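Local structure of cutm, flavoprotein of carbon monoxide dehydrogenase (Hydrogenophaga pseudoflava, 1FFV) at residues A134-E139 with E165-I170; S210-A215 with A232-A237; A19-L24 with H50-N55. The protein binds FAD as the flavoprotein subunit of carbon monoxide dehydrogenase, where the flavin probably receives the electrons released by CO oxidation. One frame throughout, in Å; residues are numbered along the deposited sequence.

Contact 1 (A134-E139 with E165-I170). With FAD (flavin-adenine dinucleotide), chain J.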
loop_
_atom_site.group_PDB
_atom_site.type_symbol
_atom_site.label_atom_id
_atom_site.label_comp_id
_atom_site.label_asym_id
_atom_site.label_seq_id
_atom_site.Cartn_x
_atom_site.Cartn_y
_atom_site.Cartn_z
ATOM N N ALA C 134 28.299 1.678 -55.146
ATOM C CA ALA C 134 28.491 2.838 -54.295
ATOM C C ALA C 134 29.950 3.099 -53.952
ATOM O O ALA C 134 30.820 2.247 -54.136
ATOM C CB ALA C 134 27.689 2.672 -53.020
ATOM N N HIS C 135 30.203 4.311 -53.486
ATOM C CA HIS C 135 31.525 4.728 -53.056
ATOM C C HIS C 135 31.307 5.484 -51.755
ATOM O O HIS C 135 30.283 6.141 -51.572
ATOM C CB HIS C 135 32.195 5.616 -54.102
ATOM C CG HIS C 135 32.679 4.869 -55.305
ATOM N ND1 HIS C 135 31.833 4.433 -56.302
ATOM C CD2 HIS C 135 33.923 4.480 -55.669
ATOM C CE1 HIS C 135 32.535 3.807 -57.231
ATOM N NE2 HIS C 135 33.806 3.823 -56.871
ATOM N N PHE C 136 32.252 5.352 -50.836
ATOM C CA PHE C 136 32.136 5.983 -49.535
ATOM C C PHE C 136 33.188 7.060 -49.291
ATOM O O PHE C 136 34.377 6.823 -49.472
ATOM C CB PHE C 136 32.242 4.911 -48.448
ATOM C CG PHE C 136 31.371 3.706 -48.691
ATOM C CD1 PHE C 136 30.044 3.852 -49.085
ATOM C CD2 PHE C 136 31.889 2.419 -48.545
ATOM C CE1 PHE C 136 29.246 2.736 -49.334
ATOM C CE2 PHE C 136 31.098 1.292 -48.791
ATOM C CZ PHE C 136 29.778 1.453 -49.186
ATOM N N VAL C 137 32.741 8.228 -48.839
ATOM C CA VAL C 137 33.633 9.347 -48.539
ATOM C C VAL C 137 34.050 9.302 -47.064
ATOM O O VAL C 137 33.197 9.343 -46.178
ATOM C CB VAL C 137 32.945 10.685 -48.838
ATOM C CG1 VAL C 137 33.872 11.838 -48.530
ATOM C CG2 VAL C 137 32.515 10.728 -50.291
ATOM N N LEU C 138 35.357 9.208 -46.814
ATOM C CA LEU C 138 35.899 9.138 -45.451
ATOM C C LEU C 138 36.722 10.369 -45.082
ATOM O O LEU C 138 37.606 10.786 -45.834
ATOM C CB LEU C 138 36.797 7.908 -45.295
ATOM C CG LEU C 138 36.341 6.599 -45.935
ATOM C CD1 LEU C 138 37.318 5.478 -45.591
ATOM C CD2 LEU C 138 34.932 6.261 -45.473
ATOM N N GLU C 139 36.454 10.939 -43.913
ATOM C CA GLU C 139 37.214 12.103 -43.486
ATOM C C GLU C 139 38.093 11.809 -42.286
ATOM O O GLU C 139 37.628 11.318 -41.257
ATOM C CB GLU C 139 36.318 13.303 -43.186
ATOM C CG GLU C 139 37.140 14.578 -43.088
ATOM C CD GLU C 139 36.329 15.795 -42.724
ATOM O OE1 GLU C 139 35.376 16.137 -43.459
ATOM O OE2 GLU C 139 36.663 16.416 -41.695
ATOM N N GLU C 165 38.899 7.975 -38.768
ATOM C CA GLU C 165 38.055 8.473 -39.851
ATOM C C GLU C 165 36.568 8.396 -39.533
ATOM O O GLU C 165 36.137 7.612 -38.687
ATOM C CB GLU C 165 38.318 7.708 -41.146
ATOM C CG GLU C 165 39.642 7.991 -41.809
ATOM C CD GLU C 165 39.840 7.137 -43.036
ATOM O OE1 GLU C 165 39.647 5.911 -42.936
ATOM O OE2 GLU C 165 40.176 7.681 -44.105
ATOM N N VAL C 166 35.793 9.214 -40.240
ATOM C CA VAL C 166 34.348 9.269 -40.098
ATOM C C VAL C 166 33.760 9.172 -41.506
ATOM O O VAL C 166 34.143 9.949 -42.388
ATOM C CB VAL C 166 33.905 10.619 -39.475
ATOM C CG1 VAL C 166 32.382 10.718 -39.422
ATOM C CG2 VAL C 166 34.494 10.779 -38.090
ATOM N N MET C 167 32.887 8.192 -41.744
ATOM C CA MET C 167 32.261 8.084 -43.060
ATOM C C MET C 167 31.266 9.223 -43.127
ATOM O O MET C 167 30.382 9.319 -42.287
ATOM C CB MET C 167 31.528 6.756 -43.273
ATOM C CG MET C 167 30.991 6.612 -44.711
ATOM S SD MET C 167 30.088 5.092 -45.077
ATOM C CE MET C 167 31.399 3.880 -45.034
ATOM N N VAL C 168 31.444 10.097 -44.114
ATOM C CA VAL C 168 30.584 11.264 -44.294
ATOM C C VAL C 168 29.332 11.026 -45.142
ATOM O O VAL C 168 28.222 11.391 -44.742
ATOM C CB VAL C 168 31.403 12.451 -44.873
ATOM C CG1 VAL C 168 30.487 13.596 -45.300
ATOM C CG2 VAL C 168 32.401 12.937 -43.833
ATOM N N GLU C 169 29.505 10.390 -46.296
ATOM C CA GLU C 169 28.378 10.148 -47.186
ATOM C C GLU C 169 28.575 8.945 -48.098
ATOM O O GLU C 169 29.698 8.477 -48.312
ATOM C CB GLU C 169 28.125 11.399 -48.036
ATOM C CG GLU C 169 29.372 11.891 -48.764
ATOM C CD GLU C 169 29.200 13.252 -49.428
ATOM O OE1 GLU C 169 29.546 13.373 -50.625
ATOM O OE2 GLU C 169 28.755 14.207 -48.749
ATOM N N ILE C 170 27.464 8.442 -48.620
ATOM C CA ILE C 170 27.476 7.311 -49.528
ATOM C C ILE C 170 27.044 7.828 -50.901
ATOM O O ILE C 170 25.931 8.330 -51.077
ATOM C CB ILE C 170 26.536 6.163 -49.040
ATOM C CG1 ILE C 170 27.107 5.495 -47.777
ATOM C CG2 ILE C 170 26.362 5.118 -50.133
ATOM C CD1 ILE C 170 26.841 6.235 -46.489
HETATM P PA FAD J . 26.013 1.895 -34.587
HETATM O O1A FAD J . 26.618 3.094 -33.980
HETATM O O2A FAD J . 25.304 1.041 -33.809
HETATM O O5B FAD J . 27.202 1.172 -35.128
HETATM C C5B FAD J . 28.088 1.816 -36.021
HETATM C C4B FAD J . 29.390 1.026 -36.036
HETATM O O4B FAD J . 30.121 1.611 -37.157
HETATM C C3B FAD J . 30.346 1.287 -34.903
HETATM O O3B FAD J . 31.468 0.481 -34.857
HETATM C C2B FAD J . 30.571 2.767 -35.119
HETATM O O2B FAD J . 31.637 3.219 -34.354
HETATM C C1B FAD J . 30.827 2.810 -36.593
HETATM N N9A FAD J . 30.218 3.904 -37.329
HETATM C C8A FAD J . 28.898 4.277 -37.337
HETATM N N7A FAD J . 28.662 5.323 -38.125
HETATM C C5A FAD J . 29.888 5.646 -38.647
HETATM C C6A FAD J . 30.297 6.683 -39.583
HETATM N N6A FAD J . 29.489 7.560 -40.113
HETATM N N1A FAD J . 31.630 6.685 -39.871
HETATM C C2A FAD J . 32.502 5.794 -39.347
HETATM N N3A FAD J . 32.218 4.814 -38.492
HETATM C C4A FAD J . 30.892 4.772 -38.173
HETATM N N1 FAD J . 20.847 -4.729 -40.035
HETATM C C2 FAD J . 20.674 -5.257 -41.238
HETATM O O2 FAD J . 21.356 -4.938 -42.155
HETATM N N3 FAD J . 19.680 -6.227 -41.512
HETATM C C4 FAD J . 18.833 -6.676 -40.535
HETATM O O4 FAD J . 17.990 -7.506 -40.810
HETATM C C4X FAD J . 19.011 -6.112 -39.207
HETATM N N5 FAD J . 18.214 -6.515 -38.213
HETATM C C5X FAD J . 18.418 -5.958 -36.989
HETATM C C6 FAD J . 17.579 -6.389 -35.960
HETATM C C7 FAD J . 17.696 -5.898 -34.699
HETATM C C7M FAD J . 16.777 -6.388 -33.606
HETATM C C8 FAD J . 18.695 -4.908 -34.398
HETATM C C8M FAD J . 18.848 -4.347 -33.004
HETATM C C9 FAD J . 19.545 -4.458 -35.421
HETATM C C9A FAD J . 19.407 -4.975 -36.702
HETATM N N10 FAD J . 20.238 -4.567 -37.785
HETATM C C10 FAD J . 20.057 -5.109 -39.005
HETATM C "C1'" FAD J . 21.280 -3.514 -37.545
HETATM C "C2'" FAD J . 21.097 -1.963 -37.892
HETATM O "O2'" FAD J . 20.637 -2.414 -39.138
HETATM C "C3'" FAD J . 22.523 -1.870 -37.386
HETATM O "O3'" FAD J . 21.605 -0.964 -36.733
HETATM C "C4'" FAD J . 23.321 -0.593 -37.542
HETATM O "O4'" FAD J . 24.023 -1.779 -38.037
HETATM C "C5'" FAD J . 24.726 -0.314 -36.997
HETATM O "O5'" FAD J . 24.135 1.057 -37.602
HETATM P P FAD J . 23.952 2.184 -36.584
HETATM O O1P FAD J . 23.528 3.395 -37.445
HETATM O O2P FAD J . 23.046 1.892 -35.578
HETATM O O3P FAD J . 25.243 2.379 -35.902
#
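The adenine end of the FAD pocket rests on an antiparallel strand pair in which Leu138 faces Met167 and Phe136 faces Ile170. Both pairs are non-hydrogen-bonded, so the peptide groups of Met167 turn away from 135-139 and serve the cofactor instead: Met167 N donates to FAD N1A at 2.7 Å, and FAD N6A donates to Met167 O at 2.9 Å. Both of these bonds use main-chain atoms of Met167, as a further strand might.

Between the strands the straightest link is Val137 N to Glu169 O, 3.1 Å with 176° at the hydrogen. Val137 O takes Val168 N at 2.8 Å, an irregularity consistent with a classic bulge; the helix-like psi of Val168 (-48°) agrees. Glu139 and Val166 exchange a regular pair of bonds at the Glu139/Glu165 end of the pair.

On the face of Phe136, Met167 and Ile170, Ile116 of helix 112-117 touches all three; on the other face Val166 packs on helix 14-24. The carboxylate of Glu165 lies against Leu138, and its OE1 accepts from Glu162 N and forms a salt bridge with Arg145.

A Met-aromatic contact completes the apolar face. Extended through chi2, Met167 bends only at chi3 (-70°), which brings CE within 3.7 Å of Phe136 CG and leaves SD 4.6 Å from the centroid of the Phe136 ring, while Ile170 CG2 meets that ring at its edge, 3.8 Å from Phe136 CE1.

Contact 2 (S210-A215 with A232-A237). Unlike the reference sequence in segment 232-237: Ala232 (reference Arg).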
loop_
_atom_site.group_PDB
_atom_site.type_symbol
_atom_site.label_atom_id
_atom_site.label_comp_id
_atom_site.label_asym_id
_atom_site.label_seq_id
_atom_site.Cartn_x
_atom_site.Cartn_y
_atom_site.Cartn_z
ATOM N N SER C 210 23.308 -6.645 -70.654
ATOM C CA SER C 210 24.320 -5.646 -71.003
ATOM C C SER C 210 25.112 -5.095 -69.809
ATOM O O SER C 210 26.176 -4.495 -69.987
ATOM C CB SER C 210 23.685 -4.495 -71.793
ATOM O OG SER C 210 22.646 -3.866 -71.063
ATOM N N HIS C 211 24.589 -5.304 -68.602
ATOM C CA HIS C 211 25.229 -4.848 -67.369
ATOM C C HIS C 211 24.795 -5.758 -66.219
ATOM O O HIS C 211 23.609 -6.075 -66.090
ATOM C CB HIS C 211 24.834 -3.395 -67.081
ATOM C CG HIS C 211 25.209 -2.918 -65.712
ATOM N ND1 HIS C 211 26.468 -2.448 -65.406
ATOM C CD2 HIS C 211 24.488 -2.832 -64.570
ATOM C CE1 HIS C 211 26.506 -2.094 -64.134
ATOM N NE2 HIS C 211 25.317 -2.317 -63.605
ATOM N N ILE C 212 25.741 -6.155 -65.366
ATOM C CA ILE C 212 25.406 -7.039 -64.256
ATOM C C ILE C 212 26.294 -6.917 -63.006
ATOM O O ILE C 212 27.523 -6.894 -63.090
ATOM C CB ILE C 212 25.361 -8.528 -64.742
ATOM C CG1 ILE C 212 24.837 -9.453 -63.639
ATOM C CG2 ILE C 212 26.732 -8.974 -65.227
ATOM C CD1 ILE C 212 23.395 -9.199 -63.252
ATOM N N ARG C 213 25.638 -6.804 -61.852
ATOM C CA ARG C 213 26.296 -6.721 -60.549
ATOM C C ARG C 213 25.600 -7.733 -59.657
ATOM O O ARG C 213 24.385 -7.648 -59.459
ATOM C CB ARG C 213 26.115 -5.348 -59.895
ATOM C CG ARG C 213 27.206 -4.308 -60.139
ATOM C CD ARG C 213 28.566 -4.873 -60.488
ATOM N NE ARG C 213 29.398 -3.816 -61.058
ATOM C CZ ARG C 213 29.727 -3.725 -62.346
ATOM N NH1 ARG C 213 29.315 -4.646 -63.211
ATOM N NH2 ARG C 213 30.395 -2.664 -62.785
ATOM N N ILE C 214 26.364 -8.679 -59.115
ATOM C CA ILE C 214 25.813 -9.698 -58.228
ATOM C C ILE C 214 26.588 -9.685 -56.913
ATOM O O ILE C 214 27.815 -9.780 -56.916
ATOM C CB ILE C 214 25.912 -11.115 -58.851
ATOM C CG1 ILE C 214 25.174 -11.168 -60.191
ATOM C CG2 ILE C 214 25.324 -12.147 -57.901
ATOM C CD1 ILE C 214 25.383 -12.455 -60.961
ATOM N N ALA C 215 25.868 -9.562 -55.797
ATOM C CA ALA C 215 26.484 -9.540 -54.473
ATOM C C ALA C 215 25.737 -10.464 -53.503
ATOM O O ALA C 215 24.507 -10.585 -53.560
ATOM C CB ALA C 215 26.556 -8.117 -53.938
ATOM N N ALA C 232 29.053 -15.145 -66.168
ATOM C CA ALA C 232 28.204 -16.195 -66.711
ATOM C C ALA C 232 27.022 -15.586 -67.452
ATOM O O ALA C 232 26.346 -16.272 -68.216
ATOM C CB ALA C 232 27.708 -17.110 -65.598
ATOM N N LEU C 233 26.806 -14.289 -67.257
ATOM C CA LEU C 233 25.688 -13.595 -67.885
ATOM C C LEU C 233 26.012 -12.476 -68.872
ATOM O O LEU C 233 25.325 -12.343 -69.883
ATOM C CB LEU C 233 24.770 -13.027 -66.806
ATOM C CG LEU C 233 24.142 -14.030 -65.841
ATOM C CD1 LEU C 233 23.893 -13.351 -64.503
ATOM C CD2 LEU C 233 22.852 -14.607 -66.435
ATOM N N LEU C 234 27.024 -11.661 -68.567
ATOM C CA LEU C 234 27.391 -10.512 -69.412
ATOM C C LEU C 234 27.547 -10.772 -70.909
ATOM O O LEU C 234 28.392 -11.563 -71.331
ATOM C CB LEU C 234 28.662 -9.821 -68.896
ATOM C CG LEU C 234 28.579 -8.308 -68.624
ATOM C CD1 LEU C 234 29.956 -7.680 -68.764
ATOM C CD2 LEU C 234 27.594 -7.612 -69.560
ATOM N N GLY C 235 26.740 -10.062 -71.699
ATOM C CA GLY C 235 26.783 -10.186 -73.147
ATOM C C GLY C 235 26.175 -11.464 -73.685
ATOM O O GLY C 235 26.352 -11.796 -74.859
ATOM N N LYS C 236 25.467 -12.187 -72.827
ATOM C CA LYS C 236 24.825 -13.442 -73.204
ATOM C C LYS C 236 23.306 -13.311 -73.100
ATOM O O LYS C 236 22.799 -12.427 -72.402
ATOM C CB LYS C 236 25.303 -14.565 -72.282
ATOM C CG LYS C 236 26.770 -14.903 -72.419
ATOM C CD LYS C 236 27.254 -15.697 -71.224
ATOM C CE LYS C 236 28.558 -16.414 -71.528
ATOM N NZ LYS C 236 28.326 -17.614 -72.400
ATOM N N ALA C 237 22.581 -14.163 -73.820
ATOM C CA ALA C 237 21.123 -14.141 -73.758
ATOM C C ALA C 237 20.702 -14.586 -72.352
ATOM O O ALA C 237 21.373 -15.423 -71.735
ATOM C CB ALA C 237 20.537 -15.076 -74.799
#
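Ile212 and Ile214 of strand 208-217 meet Leu233 and Leu234 in the loop that follows helix 227-231, and the side-chain contacts between them are apolar. The tight part is a small aliphatic cluster. Leu233 CD1 is 3.9 Å from Ile214 CD1 and 4.1 Å from Ile212 CG1, and the leucine crosses both isoleucines at about a right angle. All three residues are buried. Ile212 divides its work between two branches: with CG1 anti to the backbone N (chi1 -173°), that branch goes to Leu233, and CG2 is left to meet Leu234 CG at 3.9 Å.

The solvent side is looser. Leu234 is exposed and slides past Ile212 in the opposite direction, and its CD2 ends against the strand backbone, 3.5 Å from Ser210 O. Leu234 is the second residue of a type II beta turn from Leu233 to Lys236, closed by Lys236 N to Leu233 O at 3.0 Å, in which Gly235 takes a positive phi (74°) and makes no contact with the strand. Ser210 and His211, whose side chains start away from the loop, both face Arg203 in a classic beta bulge.

On the far face of the strand, Arg213 NH1 reaches back to Ile212 O at 2.9 Å. The oxygen lies in the guanidinium plane, yet the donor sits well above the carbonyl plane. His211 CE1 lies over one face of the Arg213 guanidinium, off toward its rim, 3.8 Å above the plane.

In the C-terminal domain, Leu279 of helix 264-285 touches Ile212, Ile214 and Leu233. Ala242 and Ala246 of helix 240-252 pack on Leu233, while Glu230 OE1, near the end of helix 227-231, accepts from Ile214 N beside strand 224-225.

Contact 3 (A19-L24 with H50-N55). With FAD (flavin-adenine dinucleotide), chain J.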
loop_
_atom_site.group_PDB
_atom_site.type_symbol
_atom_site.label_atom_id
_atom_site.label_comp_id
_atom_site.label_asym_id
_atom_site.label_seq_id
_atom_site.Cartn_x
_atom_site.Cartn_y
_atom_site.Cartn_z
ATOM N N ALA C 19 38.844 15.045 -34.516
ATOM C CA ALA C 19 39.799 15.495 -33.509
ATOM C C ALA C 19 39.698 14.612 -32.264
ATOM O O ALA C 19 40.713 14.134 -31.755
ATOM C CB ALA C 19 39.537 16.960 -33.144
ATOM N N LEU C 20 38.468 14.394 -31.790
ATOM C CA LEU C 20 38.213 13.560 -30.611
ATOM C C LEU C 20 38.722 12.135 -30.812
ATOM O O LEU C 20 39.286 11.539 -29.889
ATOM C CB LEU C 20 36.722 13.538 -30.277
ATOM C CG LEU C 20 36.122 14.809 -29.679
ATOM C CD1 LEU C 20 34.617 14.695 -29.672
ATOM C CD2 LEU C 20 36.647 15.030 -28.260
ATOM N N LEU C 21 38.527 11.592 -32.014
ATOM C CA LEU C 21 38.999 10.247 -32.329
ATOM C C LEU C 21 40.518 10.186 -32.186
ATOM O O LEU C 21 41.063 9.229 -31.625
ATOM C CB LEU C 21 38.610 9.855 -33.754
ATOM C CG LEU C 21 37.186 9.368 -33.995
ATOM C CD1 LEU C 21 36.944 9.229 -35.481
ATOM C CD2 LEU C 21 36.969 8.038 -33.282
ATOM N N GLY C 22 41.187 11.226 -32.688
ATOM C CA GLY C 22 42.635 11.297 -32.618
ATOM C C GLY C 22 43.135 11.497 -31.202
ATOM O O GLY C 22 44.125 10.882 -30.784
ATOM N N GLN C 23 42.426 12.336 -30.453
ATOM C CA GLN C 23 42.775 12.639 -29.071
ATOM C C GLN C 23 42.539 11.476 -28.106
ATOM O O GLN C 23 43.391 11.174 -27.263
ATOM C CB GLN C 23 41.981 13.857 -28.603
ATOM C CG GLN C 23 42.165 14.213 -27.137
ATOM C CD GLN C 23 41.153 15.242 -26.665
ATOM O OE1 GLN C 23 40.695 15.178 -25.516
ATOM N NE2 GLN C 23 40.785 16.180 -27.547
ATOM N N LEU C 24 41.378 10.830 -28.236
ATOM C CA LEU C 24 40.997 9.714 -27.368
ATOM C C LEU C 24 41.552 8.359 -27.801
ATOM O O LEU C 24 41.730 7.459 -26.975
ATOM C CB LEU C 24 39.472 9.660 -27.240
ATOM C CG LEU C 24 38.840 10.954 -26.713
ATOM C CD1 LEU C 24 37.338 10.946 -26.914
ATOM C CD2 LEU C 24 39.202 11.154 -25.248
ATOM N N HIS C 50 35.007 5.731 -24.263
ATOM C CA HIS C 50 34.472 6.977 -24.799
ATOM C C HIS C 50 33.558 6.738 -25.996
ATOM O O HIS C 50 33.890 5.968 -26.899
ATOM C CB HIS C 50 35.612 7.902 -25.250
ATOM C CG HIS C 50 36.455 8.423 -24.131
ATOM N ND1 HIS C 50 36.219 9.639 -23.527
ATOM C CD2 HIS C 50 37.540 7.898 -23.512
ATOM C CE1 HIS C 50 37.122 9.842 -22.583
ATOM N NE2 HIS C 50 37.935 8.801 -22.553
ATOM N N LEU C 51 32.400 7.390 -25.990
ATOM C CA LEU C 51 31.470 7.284 -27.105
ATOM C C LEU C 51 31.321 8.662 -27.723
ATOM O O LEU C 51 30.997 9.635 -27.037
ATOM C CB LEU C 51 30.100 6.759 -26.665
ATOM C CG LEU C 51 29.993 5.262 -26.372
ATOM C CD1 LEU C 51 28.531 4.884 -26.180
ATOM C CD2 LEU C 51 30.601 4.472 -27.524
ATOM N N ILE C 52 31.631 8.752 -29.010
ATOM C CA ILE C 52 31.521 10.014 -29.721
ATOM C C ILE C 52 30.254 9.975 -30.552
ATOM O O ILE C 52 30.199 9.329 -31.599
ATOM C CB ILE C 52 32.733 10.260 -30.633
ATOM C CG1 ILE C 52 34.009 10.269 -29.800
ATOM C CG2 ILE C 52 32.571 11.584 -31.386
ATOM C CD1 ILE C 52 35.247 10.119 -30.630
ATOM N N ASP C 53 29.234 10.655 -30.052
ATOM C CA ASP C 53 27.941 10.723 -30.714
ATOM C C ASP C 53 28.003 11.655 -31.924
ATOM O O ASP C 53 28.306 12.847 -31.799
ATOM C CB ASP C 53 26.885 11.212 -29.712
ATOM C CG ASP C 53 25.460 11.043 -30.212
ATOM O OD1 ASP C 53 25.234 10.841 -31.426
ATOM O OD2 ASP C 53 24.549 11.116 -29.367
ATOM N N ILE C 54 27.718 11.104 -33.098
ATOM C CA ILE C 54 27.725 11.894 -34.320
ATOM C C ILE C 54 26.312 12.213 -34.839
ATOM O O ILE C 54 26.153 12.576 -36.001
ATOM C CB ILE C 54 28.579 11.221 -35.424
ATOM C CG1 ILE C 54 28.098 9.788 -35.678
ATOM C CG2 ILE C 54 30.051 11.230 -35.020
ATOM C CD1 ILE C 54 28.834 9.071 -36.792
ATOM N N ASN C 55 25.304 12.125 -33.965
ATOM C CA ASN C 55 23.904 12.416 -34.326
ATOM C C ASN C 55 23.550 13.898 -34.385
ATOM O O ASN C 55 22.448 14.250 -34.813
ATOM C CB ASN C 55 22.916 11.759 -33.349
ATOM C CG ASN C 55 22.694 10.291 -33.625
ATOM O OD1 ASN C 55 23.341 9.445 -33.004
ATOM N ND2 ASN C 55 21.775 9.976 -34.534
HETATM P PA FAD J . 26.013 1.895 -34.587
HETATM O O1A FAD J . 26.618 3.094 -33.980
HETATM O O2A FAD J . 25.304 1.041 -33.809
HETATM O O5B FAD J . 27.202 1.172 -35.128
HETATM C C5B FAD J . 28.088 1.816 -36.021
HETATM C C4B FAD J . 29.390 1.026 -36.036
HETATM O O4B FAD J . 30.121 1.611 -37.157
HETATM C C3B FAD J . 30.346 1.287 -34.903
HETATM O O3B FAD J . 31.468 0.481 -34.857
HETATM C C2B FAD J . 30.571 2.767 -35.119
HETATM O O2B FAD J . 31.637 3.219 -34.354
HETATM C C1B FAD J . 30.827 2.810 -36.593
HETATM N N9A FAD J . 30.218 3.904 -37.329
HETATM C C8A FAD J . 28.898 4.277 -37.337
HETATM N N7A FAD J . 28.662 5.323 -38.125
HETATM C C5A FAD J . 29.888 5.646 -38.647
HETATM C C6A FAD J . 30.297 6.683 -39.583
HETATM N N6A FAD J . 29.489 7.560 -40.113
HETATM N N1A FAD J . 31.630 6.685 -39.871
HETATM C C2A FAD J . 32.502 5.794 -39.347
HETATM N N3A FAD J . 32.218 4.814 -38.492
HETATM C C4A FAD J . 30.892 4.772 -38.173
HETATM N N1 FAD J . 20.847 -4.729 -40.035
HETATM C C2 FAD J . 20.674 -5.257 -41.238
HETATM O O2 FAD J . 21.356 -4.938 -42.155
HETATM N N3 FAD J . 19.680 -6.227 -41.512
HETATM C C4 FAD J . 18.833 -6.676 -40.535
HETATM O O4 FAD J . 17.990 -7.506 -40.810
HETATM C C4X FAD J . 19.011 -6.112 -39.207
HETATM N N5 FAD J . 18.214 -6.515 -38.213
HETATM C C5X FAD J . 18.418 -5.958 -36.989
HETATM C C6 FAD J . 17.579 -6.389 -35.960
HETATM C C7 FAD J . 17.696 -5.898 -34.699
HETATM C C7M FAD J . 16.777 -6.388 -33.606
HETATM C C8 FAD J . 18.695 -4.908 -34.398
HETATM C C8M FAD J . 18.848 -4.347 -33.004
HETATM C C9 FAD J . 19.545 -4.458 -35.421
HETATM C C9A FAD J . 19.407 -4.975 -36.702
HETATM N N10 FAD J . 20.238 -4.567 -37.785
HETATM C C10 FAD J . 20.057 -5.109 -39.005
HETATM C "C1'" FAD J . 21.280 -3.514 -37.545
HETATM C "C2'" FAD J . 21.097 -1.963 -37.892
HETATM O "O2'" FAD J . 20.637 -2.414 -39.138
HETATM C "C3'" FAD J . 22.523 -1.870 -37.386
HETATM O "O3'" FAD J . 21.605 -0.964 -36.733
HETATM C "C4'" FAD J . 23.321 -0.593 -37.542
HETATM O "O4'" FAD J . 24.023 -1.779 -38.037
HETATM C "C5'" FAD J . 24.726 -0.314 -36.997
HETATM O "O5'" FAD J . 24.135 1.057 -37.602
HETATM P P FAD J . 23.952 2.184 -36.584
HETATM O O1P FAD J . 23.528 3.395 -37.445
HETATM O O2P FAD J . 23.046 1.892 -35.578
HETATM O O3P FAD J . 25.243 2.379 -35.902
#
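Leu24 lays its CD2 methyl over one face of the His50 imidazole, 3.7 Å from the centroid of the ring and only 12° off its normal, a CH-pi contact centred on the ring. It is one end of a helix-on-sheet interface within a beta-alpha-beta crossover: helix 14-24 connects parallel strands 7-9 and 28-31 and passes across strand 50-53, which lies between them. The segment axes are 9.8 Å apart and run at 171°, nearly antiparallel, as expected when the crossing helix returns against the strand direction.

Further along, Ile52 is the shared apolar partner. Its CD1 reaches Leu20 CB at 3.7 Å and Leu21 CD2 at 3.8 Å, with Leu24 CD1 somewhat farther. With CG1 of Ile52 anti to the carbonyl carbon (chi1 -59°) and the chain extended at chi2, CD1 points toward the helix, while CG2 stands nearer Leu20 CD1. Leu20 and Leu24 also touch His9 of the neighbouring strand. His9 NE2 is hydrogen-bonded to His50 ND1, a bond that should help fix the rotation of the ring presented to Leu24.

Past the strand end, the chain turns toward the cofactor. Asp53 OD1 accepts Asn55 N at 2.8 Å, an Asx turn in which the donor lies above the carboxylate plane, while Asp53 OD2 is bonded to Tyr8 OH. Ile54, between the two bonded residues of the turn, lines the FAD pocket and has its CD1 3.7 Å from FAD N6A.

How the contacts relate
From the N terminus, contact 3 comes first, closing a loop of 25 residues between helix 14-24 and strand 50-53. Contact 1 closes a second loop of 25, and contact 2 a last one of 16 residues; all three follow in series, and none nests in or crosses another. Contact 3 packs a helix on the parallel sheet of the FAD-binding domain, and contact 1 pairs two strands within its antiparallel sheet. Leu21 of that helix links them, packing on Val166 and, through CD1, 3.7 Å from Glu165 O; both contacts approach the adenine amine, N6A. Contact 2 belongs to the C-terminal domain, its centre 28 Å from that of contact 1 and 43 Å from that of contact 3, without touching either.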